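Putative glutathionylspermidine synthase (Methylobacillus flagellatus, PDB 3N6X) is a putative glutathionylspermidine synthase of the circularly permuted ATP-grasp type 2 family, and probably an ATP-dependent ligase. Local coordinates at residues E18-W30 with D73-A85. Sequence-based numbering, arbitrary orientation.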
ATOM      1  N   GLU A  18     -14.529  28.970  -8.127  1.00 98.16           N
ATOM      2  CA  GLU A  18     -13.226  28.788  -8.767  1.00 97.32           C
ATOM      3  C   GLU A  18     -12.110  29.227  -7.792  1.00 98.57           C
ATOM      4  O   GLU A  18     -10.926  29.229  -8.149  1.00 98.17           O
ATOM      5  CB  GLU A  18     -13.159  29.542 -10.114  1.00 98.74           C
ATOM      6  CG  GLU A  18     -12.208  28.914 -11.134  1.00109.73           C
ATOM      7  CD  GLU A  18     -12.386  27.430 -11.431  1.00130.66           C
ATOM      8  OE1 GLU A  18     -13.523  26.920 -11.307  1.00128.94           O
ATOM      9  OE2 GLU A  18     -11.388  26.789 -11.829  1.00121.52           O
ATOM     10  N   VAL A  19     -12.508  29.531  -6.526  1.00 92.57           N
ATOM     11  CA  VAL A  19     -11.619  29.934  -5.426  1.00 91.29           C
ATOM     12  C   VAL A  19     -10.585  28.825  -5.156  1.00 92.17           C
ATOM     13  O   VAL A  19     -10.930  27.644  -5.190  1.00 92.29           O
ATOM     14  CB  VAL A  19     -12.430  30.269  -4.132  1.00 95.13           C
ATOM     15  CG1 VAL A  19     -11.568  31.021  -3.118  1.00 94.81           C
ATOM     16  CG2 VAL A  19     -13.693  31.063  -4.458  1.00 95.05           C
ATOM     17  N   ILE A  20      -9.316  29.210  -4.928  1.00 84.59           N
ATOM     18  CA  ILE A  20      -8.249  28.257  -4.627  1.00 82.03           C
ATOM     19  C   ILE A  20      -8.226  28.001  -3.117  1.00 80.34           C
ATOM     20  O   ILE A  20      -8.362  28.949  -2.334  1.00 79.85           O
ATOM     21  CB  ILE A  20      -6.870  28.767  -5.168  1.00 85.03           C
ATOM     22  CG1 ILE A  20      -6.882  28.868  -6.708  1.00 85.53           C
ATOM     23  CG2 ILE A  20      -5.704  27.881  -4.690  1.00 85.43           C
ATOM     24  CD1 ILE A  20      -6.040  30.005  -7.265  1.00 92.70           C
ATOM     25  N   ARG A  21      -8.099  26.712  -2.706  1.00 72.17           N
ATOM     26  CA  ARG A  21      -7.993  26.337  -1.293  1.00 69.35           C
ATOM     27  C   ARG A  21      -6.694  26.931  -0.719  1.00 67.93           C
ATOM     28  O   ARG A  21      -5.655  26.882  -1.383  1.00 66.57           O
ATOM     29  CB  ARG A  21      -8.010  24.808  -1.124  1.00 67.51           C
ATOM     30  CG  ARG A  21      -9.412  24.223  -1.066  1.00 71.82           C
ATOM     31  CD  ARG A  21      -9.412  22.713  -0.885  1.00 75.60           C
ATOM     32  NE  ARG A  21      -9.080  22.315   0.488  1.00 78.70           N
ATOM     33  CZ  ARG A  21      -8.172  21.390   0.800  1.00 83.08           C
ATOM     34  NH1 ARG A  21      -7.493  20.769  -0.154  1.00 59.60           N
ATOM     35  NH2 ARG A  21      -7.938  21.084   2.070  1.00 70.74           N
ATOM     36  N   PRO A  22      -6.745  27.551   0.486  1.00 61.65           N
ATOM     37  CA  PRO A  22      -5.537  28.204   1.036  1.00 60.93           C
ATOM     38  C   PRO A  22      -4.218  27.449   0.838  1.00 63.52           C
ATOM     39  O   PRO A  22      -3.205  28.072   0.508  1.00 64.39           O
ATOM     40  CB  PRO A  22      -5.874  28.379   2.515  1.00 62.75           C
ATOM     41  CG  PRO A  22      -7.353  28.526   2.542  1.00 67.27           C
ATOM     42  CD  PRO A  22      -7.912  27.734   1.376  1.00 62.76           C
ATOM     43  N   ILE A  23      -4.238  26.103   0.995  1.00 56.26           N
ATOM     44  CA  ILE A  23      -3.046  25.257   0.879  1.00 54.30           C
ATOM     45  C   ILE A  23      -2.366  25.320  -0.494  1.00 54.33           C
ATOM     46  O   ILE A  23      -1.151  25.167  -0.577  1.00 52.14           O
ATOM     47  CB  ILE A  23      -3.328  23.791   1.345  1.00 57.02           C
ATOM     48  CG1 ILE A  23      -2.013  23.058   1.683  1.00 57.29           C
ATOM     49  CG2 ILE A  23      -4.184  23.011   0.320  1.00 56.19           C
ATOM     50  CD1 ILE A  23      -2.139  22.005   2.591  1.00 62.34           C
ATOM     51  N   TYR A  24      -3.141  25.552  -1.558  1.00 50.19           N
ATOM     52  CA  TYR A  24      -2.616  25.599  -2.923  1.00 49.18           C
ATOM     53  C   TYR A  24      -2.355  27.040  -3.450  1.00 53.51           C
ATOM     54  O   TYR A  24      -1.944  27.194  -4.604  1.00 53.41           O
ATOM     55  CB  TYR A  24      -3.561  24.862  -3.863  1.00 49.40           C
ATOM     56  CG  TYR A  24      -3.267  23.388  -3.999  1.00 49.70           C
ATOM     57  CD1 TYR A  24      -2.329  22.924  -4.919  1.00 50.17           C
ATOM     58  CD2 TYR A  24      -3.962  22.444  -3.242  1.00 50.08           C
ATOM     59  CE1 TYR A  24      -2.082  21.562  -5.080  1.00 48.86           C
ATOM     60  CE2 TYR A  24      -3.719  21.077  -3.391  1.00 50.61           C
ATOM     61  CZ  TYR A  24      -2.770  20.642  -4.304  1.00 54.98           C
ATOM     62  OH  TYR A  24      -2.530  19.303  -4.458  1.00 54.47           O
ATOM     63  N   ALA A  25      -2.613  28.081  -2.618  1.00 50.10           N
ATOM     64  CA  ALA A  25      -2.447  29.496  -3.018  1.00 49.92           C
ATOM     65  C   ALA A  25      -1.015  29.785  -3.479  1.00 54.29           C
ATOM     66  O   ALA A  25      -0.814  30.303  -4.588  1.00 54.33           O
ATOM     67  CB  ALA A  25      -2.825  30.420  -1.861  1.00 50.25           C
ATOM     68  N   GLU A  26      -0.017  29.378  -2.658  1.00 49.52           N
ATOM     69  CA  GLU A  26       1.399  29.552  -2.963  1.00 48.20           C
ATOM     70  C   GLU A  26       1.813  28.821  -4.248  1.00 50.68           C
ATOM     71  O   GLU A  26       2.651  29.336  -4.998  1.00 51.37           O
ATOM     72  CB  GLU A  26       2.264  29.124  -1.775  1.00 49.33           C
ATOM     73  CG  GLU A  26       3.681  29.661  -1.826  1.00 61.16           C
ATOM     74  CD  GLU A  26       3.809  31.166  -1.688  1.00 72.84           C
ATOM     75  OE1 GLU A  26       3.335  31.710  -0.666  1.00 57.64           O
ATOM     76  OE2 GLU A  26       4.403  31.799  -2.591  1.00 64.33           O
ATOM     77  N   TYR A  27       1.213  27.644  -4.522  1.00 45.17           N
ATOM     78  CA  TYR A  27       1.520  26.897  -5.747  1.00 44.00           C
ATOM     79  C   TYR A  27       0.956  27.627  -6.962  1.00 51.08           C
ATOM     80  O   TYR A  27       1.612  27.680  -8.000  1.00 51.15           O
ATOM     81  CB  TYR A  27       0.993  25.442  -5.678  1.00 43.23           C
ATOM     82  CG  TYR A  27       1.343  24.626  -6.909  1.00 42.24           C
ATOM     83  CD1 TYR A  27       2.577  23.993  -7.020  1.00 43.47           C
ATOM     84  CD2 TYR A  27       0.462  24.535  -7.987  1.00 41.86           C
ATOM     85  CE1 TYR A  27       2.924  23.280  -8.167  1.00 43.06           C
ATOM     86  CE2 TYR A  27       0.804  23.833  -9.144  1.00 41.88           C
ATOM     87  CZ  TYR A  27       2.034  23.201  -9.226  1.00 48.82           C
ATOM     88  OH  TYR A  27       2.390  22.502 -10.360  1.00 50.59           O
ATOM     89  N   ALA A  28      -0.260  28.203  -6.828  1.00 50.25           N
ATOM     90  CA  ALA A  28      -0.911  28.973  -7.898  1.00 50.76           C
ATOM     91  C   ALA A  28      -0.077  30.222  -8.247  1.00 54.29           C
ATOM     92  O   ALA A  28       0.104  30.529  -9.430  1.00 53.79           O
ATOM     93  CB  ALA A  28      -2.308  29.384  -7.464  1.00 51.66           C
ATOM     94  N   ALA A  29       0.471  30.903  -7.207  1.00 50.33           N
ATOM     95  CA  ALA A  29       1.343  32.069  -7.361  1.00 50.41           C
ATOM     96  C   ALA A  29       2.595  31.685  -8.154  1.00 55.45           C
ATOM     97  O   ALA A  29       2.845  32.262  -9.217  1.00 56.67           O
ATOM     98  CB  ALA A  29       1.733  32.615  -5.991  1.00 50.99           C
ATOM     99  N   TRP A  30       3.334  30.651  -7.683  1.00 50.04           N
ATOM    100  CA  TRP A  30       4.520  30.136  -8.367  1.00 48.55           C
ATOM    101  C   TRP A  30       4.200  29.784  -9.826  1.00 59.03           C
ATOM    102  O   TRP A  30       4.994  30.089 -10.722  1.00 58.97           O
ATOM    103  CB  TRP A  30       5.072  28.901  -7.630  1.00 44.74           C
ATOM    104  CG  TRP A  30       6.152  28.181  -8.384  1.00 43.74           C
ATOM    105  CD1 TRP A  30       7.486  28.455  -8.367  1.00 46.08           C
ATOM    106  CD2 TRP A  30       5.983  27.062  -9.270  1.00 42.85           C
ATOM    107  NE1 TRP A  30       8.162  27.575  -9.183  1.00 44.74           N
ATOM    108  CE2 TRP A  30       7.263  26.707  -9.747  1.00 45.76           C
ATOM    109  CE3 TRP A  30       4.873  26.302  -9.681  1.00 43.62           C
ATOM    110  CZ2 TRP A  30       7.465  25.637 -10.624  1.00 44.77           C
ATOM    111  CZ3 TRP A  30       5.072  25.253 -10.563  1.00 44.54           C
ATOM    112  CH2 TRP A  30       6.356  24.924 -11.019  1.00 45.07           C
ATOM    113  N   ASP A  73       3.046  13.356 -13.048  1.00 46.41           N
ATOM    114  CA  ASP A  73       2.442  14.683 -13.090  1.00 45.41           C
ATOM    115  C   ASP A  73       3.171  15.580 -12.083  1.00 50.47           C
ATOM    116  O   ASP A  73       3.451  15.146 -10.957  1.00 50.29           O
ATOM    117  CB  ASP A  73       0.947  14.617 -12.778  1.00 46.33           C
ATOM    118  CG  ASP A  73       0.230  15.937 -12.984  1.00 55.44           C
ATOM    119  OD1 ASP A  73       0.062  16.348 -14.161  1.00 56.61           O
ATOM    120  OD2 ASP A  73      -0.227  16.528 -11.980  1.00 57.92           O
ATOM    121  N   VAL A  74       3.504  16.818 -12.496  1.00 46.53           N
ATOM    122  CA  VAL A  74       4.294  17.751 -11.676  1.00 45.45           C
ATOM    123  C   VAL A  74       3.483  18.561 -10.663  1.00 49.01           C
ATOM    124  O   VAL A  74       4.067  19.333  -9.896  1.00 50.76           O
ATOM    125  CB  VAL A  74       5.267  18.632 -12.520  1.00 48.65           C
ATOM    126  CG1 VAL A  74       6.216  17.761 -13.350  1.00 48.03           C
ATOM    127  CG2 VAL A  74       4.504  19.610 -13.414  1.00 48.27           C
ATOM    128  N   VAL A  75       2.150  18.390 -10.636  1.00 42.87           N
ATOM    129  CA  VAL A  75       1.328  19.087  -9.639  1.00 41.65           C
ATOM    130  C   VAL A  75       1.259  18.213  -8.382  1.00 46.74           C
ATOM    131  O   VAL A  75       0.734  17.096  -8.442  1.00 47.18           O
ATOM    132  CB  VAL A  75      -0.077  19.473 -10.159  1.00 44.06           C
ATOM    133  CG1 VAL A  75      -0.788  20.398  -9.168  1.00 42.80           C
ATOM    134  CG2 VAL A  75       0.006  20.119 -11.542  1.00 43.74           C
ATOM    135  N   PRO A  76       1.890  18.639  -7.259  1.00 41.69           N
ATOM    136  CA  PRO A  76       1.905  17.776  -6.074  1.00 40.89           C
ATOM    137  C   PRO A  76       0.546  17.659  -5.401  1.00 44.50           C
ATOM    138  O   PRO A  76      -0.309  18.545  -5.529  1.00 43.78           O
ATOM    139  CB  PRO A  76       2.918  18.460  -5.154  1.00 42.47           C
ATOM    140  CG  PRO A  76       2.850  19.900  -5.535  1.00 46.91           C
ATOM    141  CD  PRO A  76       2.605  19.912  -7.014  1.00 42.65           C
ATOM    142  N   ARG A  77       0.359  16.569  -4.666  1.00 39.83           N
ATOM    143  CA  ARG A  77      -0.807  16.366  -3.833  1.00 38.56           C
ATOM    144  C   ARG A  77      -0.407  16.922  -2.464  1.00 41.16           C
ATOM    145  O   ARG A  77       0.452  16.347  -1.801  1.00 40.84           O
ATOM    146  CB  ARG A  77      -1.135  14.853  -3.766  1.00 38.35           C
ATOM    147  CG  ARG A  77      -2.215  14.486  -2.785  1.00 47.82           C
ATOM    148  CD  ARG A  77      -3.584  14.642  -3.398  1.00 54.62           C
ATOM    149  NE  ARG A  77      -4.641  14.316  -2.448  1.00 63.84           N
ATOM    150  CZ  ARG A  77      -5.080  13.081  -2.216  1.00 76.12           C
ATOM    151  NH1 ARG A  77      -4.527  12.043  -2.838  1.00 63.42           N
ATOM    152  NH2 ARG A  77      -6.056  12.871  -1.342  1.00 58.42           N
ATOM    153  N   ILE A  78      -0.900  18.114  -2.114  1.00 38.33           N
ATOM    154  CA  ILE A  78      -0.486  18.775  -0.862  1.00 37.11           C
ATOM    155  C   ILE A  78      -1.467  18.510   0.258  1.00 40.13           C
ATOM    156  O   ILE A  78      -2.661  18.683   0.071  1.00 40.96           O
ATOM    157  CB  ILE A  78      -0.210  20.309  -1.052  1.00 39.40           C
ATOM    158  CG1 ILE A  78       0.600  20.586  -2.347  1.00 39.55           C
ATOM    159  CG2 ILE A  78       0.500  20.893   0.178  1.00 38.46           C
ATOM    160  CD1 ILE A  78       0.706  22.068  -2.744  1.00 42.05           C
ATOM    161  N   LEU A  79      -0.956  18.092   1.434  1.00 35.37           N
ATOM    162  CA  LEU A  79      -1.765  17.844   2.630  1.00 34.29           C
ATOM    163  C   LEU A  79      -1.231  18.681   3.767  1.00 37.84           C
ATOM    164  O   LEU A  79      -0.021  18.786   3.926  1.00 38.11           O
ATOM    165  CB  LEU A  79      -1.739  16.342   3.018  1.00 33.89           C
ATOM    166  CG  LEU A  79      -2.208  15.339   1.933  1.00 38.26           C
ATOM    167  CD1 LEU A  79      -1.794  13.922   2.287  1.00 38.65           C
ATOM    168  CD2 LEU A  79      -3.719  15.411   1.716  1.00 38.80           C
ATOM    169  N   SER A  80      -2.122  19.306   4.547  1.00 34.64           N
ATOM    170  CA  SER A  80      -1.706  20.142   5.675  1.00 34.17           C
ATOM    171  C   SER A  80      -1.217  19.303   6.837  1.00 36.19           C
ATOM    172  O   SER A  80      -1.517  18.107   6.911  1.00 35.06           O
ATOM    173  CB  SER A  80      -2.851  21.056   6.123  1.00 38.58           C
ATOM    174  OG  SER A  80      -3.898  20.337   6.757  1.00 45.34           O
ATOM    175  N   ALA A  81      -0.503  19.932   7.768  1.00 32.92           N
ATOM    176  CA  ALA A  81      -0.014  19.265   8.963  1.00 33.77           C
ATOM    177  C   ALA A  81      -1.156  18.668   9.783  1.00 39.16           C
ATOM    178  O   ALA A  81      -0.987  17.599  10.362  1.00 38.91           O
ATOM    179  CB  ALA A  81       0.788  20.238   9.818  1.00 34.56           C
ATOM    180  N   SER A  82      -2.320  19.342   9.823  1.00 37.03           N
ATOM    181  CA  SER A  82      -3.452  18.850  10.616  1.00 37.24           C
ATOM    182  C   SER A  82      -4.188  17.688   9.923  1.00 39.86           C
ATOM    183  O   SER A  82      -4.561  16.722  10.598  1.00 38.52           O
ATOM    184  CB  SER A  82      -4.402  19.989  10.998  1.00 40.72           C
ATOM    185  OG  SER A  82      -5.085  20.506   9.870  1.00 53.95           O
ATOM    186  N   GLU A  83      -4.362  17.763   8.578  1.00 36.55           N
ATOM    187  CA  GLU A  83      -4.944  16.657   7.781  1.00 37.08           C
ATOM    188  C   GLU A  83      -4.090  15.383   7.963  1.00 40.91           C
ATOM    189  O   GLU A  83      -4.635  14.309   8.205  1.00 41.23           O
ATOM    190  CB  GLU A  83      -5.005  17.014   6.272  1.00 38.56           C
ATOM    191  CG  GLU A  83      -6.085  18.027   5.913  1.00 52.52           C
ATOM    192  CD  GLU A  83      -5.995  18.662   4.530  1.00 74.83           C
ATOM    193  OE1 GLU A  83      -4.928  18.555   3.881  1.00 62.34           O
ATOM    194  OE2 GLU A  83      -6.978  19.327   4.126  1.00 72.18           O
ATOM    195  N   TRP A  84      -2.746  15.522   7.875  1.00 35.52           N
ATOM    196  CA  TRP A  84      -1.839  14.389   8.020  1.00 33.79           C
ATOM    197  C   TRP A  84      -1.849  13.820   9.428  1.00 37.03           C
ATOM    198  O   TRP A  84      -1.792  12.605   9.580  1.00 35.46           O
ATOM    199  CB  TRP A  84      -0.415  14.752   7.595  1.00 31.09           C
ATOM    200  CG  TRP A  84       0.535  13.594   7.689  1.00 30.80           C
ATOM    201  CD1 TRP A  84       1.462  13.373   8.665  1.00 33.10           C
ATOM    202  CD2 TRP A  84       0.581  12.445   6.821  1.00 30.28           C
ATOM    203  NE1 TRP A  84       2.157  12.214   8.401  1.00 32.18           N
ATOM    204  CE2 TRP A  84       1.608  11.602   7.300  1.00 33.55           C
ATOM    205  CE3 TRP A  84      -0.121  12.067   5.661  1.00 31.66           C
ATOM    206  CZ2 TRP A  84       1.957  10.403   6.657  1.00 32.48           C
ATOM    207  CZ3 TRP A  84       0.262  10.909   4.993  1.00 32.91           C
ATOM    208  CH2 TRP A  84       1.278  10.084   5.500  1.00 33.36           C
ATOM    209  N   ALA A  85      -1.939  14.687  10.459  1.00 33.80           N
ATOM    210  CA  ALA A  85      -1.993  14.223  11.852  1.00 34.05           C
ATOM    211  C   ALA A  85      -3.238  13.339  12.102  1.00 37.03           C
ATOM    212  O   ALA A  85      -3.129  12.314  12.767  1.00 36.57           O
ATOM    213  CB  ALA A  85      -1.980  15.410  12.810  1.00 34.73           C
TER
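The Tyr-24 hydroxyl donates to Pro-76 O (2.6 Å from OH), lying in that carbonyl's plane on a lone pair. The same OH accepts Ile-78 N at 3.1 Å, with a nearly straight N-H...O angle of 161°, so two backbone groups grip one phenol oxygen. Ile-78 turns back over the ring: its CD1 sits above one face, displaced toward the rim, 4.0 Å from the centroid in a CH-pi contact. On its other branch, CG2 packs 3.6 Å from CG1 of Ile-23, the two side chains lying alongside, pointing opposite ways. With CG1 anti to the backbone N (chi1 -160°), Ile-23 sends CD1 on to the backbone of Ser-80 and its CB. Tyr-27, three residues on from Tyr-24 and in the first turn of helix 25-33, lays CE1 3.6 Å from CD of Pro-76, while CE2 meets CG1 of Val-75, whose side chain lies roughly perpendicular to that of the tyrosine; the buried Tyr-27 OH has no polar partner in the model. Glu-83 OE2 faces the guanidinium edge of Arg-21, 2.9 Å from NH2, in a salt bridge whose hydrogen bond is weak, bent to 129°. A phenylalanine in place of Tyr-24 would probably leave Pro-76 O and Ile-78 N without their shared mate and the strand less firmly held to the N-terminal segment. Strand 77-79 runs parallel to 464-471 at the margin of the mixed nine-stranded sheet, whose Trp-470 also touches Pro-76 and Ile-78, and leads directly into helix 81-105. Ser-80 and Glu-83 close that helix start as a capping box: Glu-83 N donates to Ser-80 OG, while Ser-80 N meets OE1 of Glu-83 from above the carboxylate plane. Arg-151 also pairs with this carboxylate, and Glu-154 and Glu-12 O hold Arg-21.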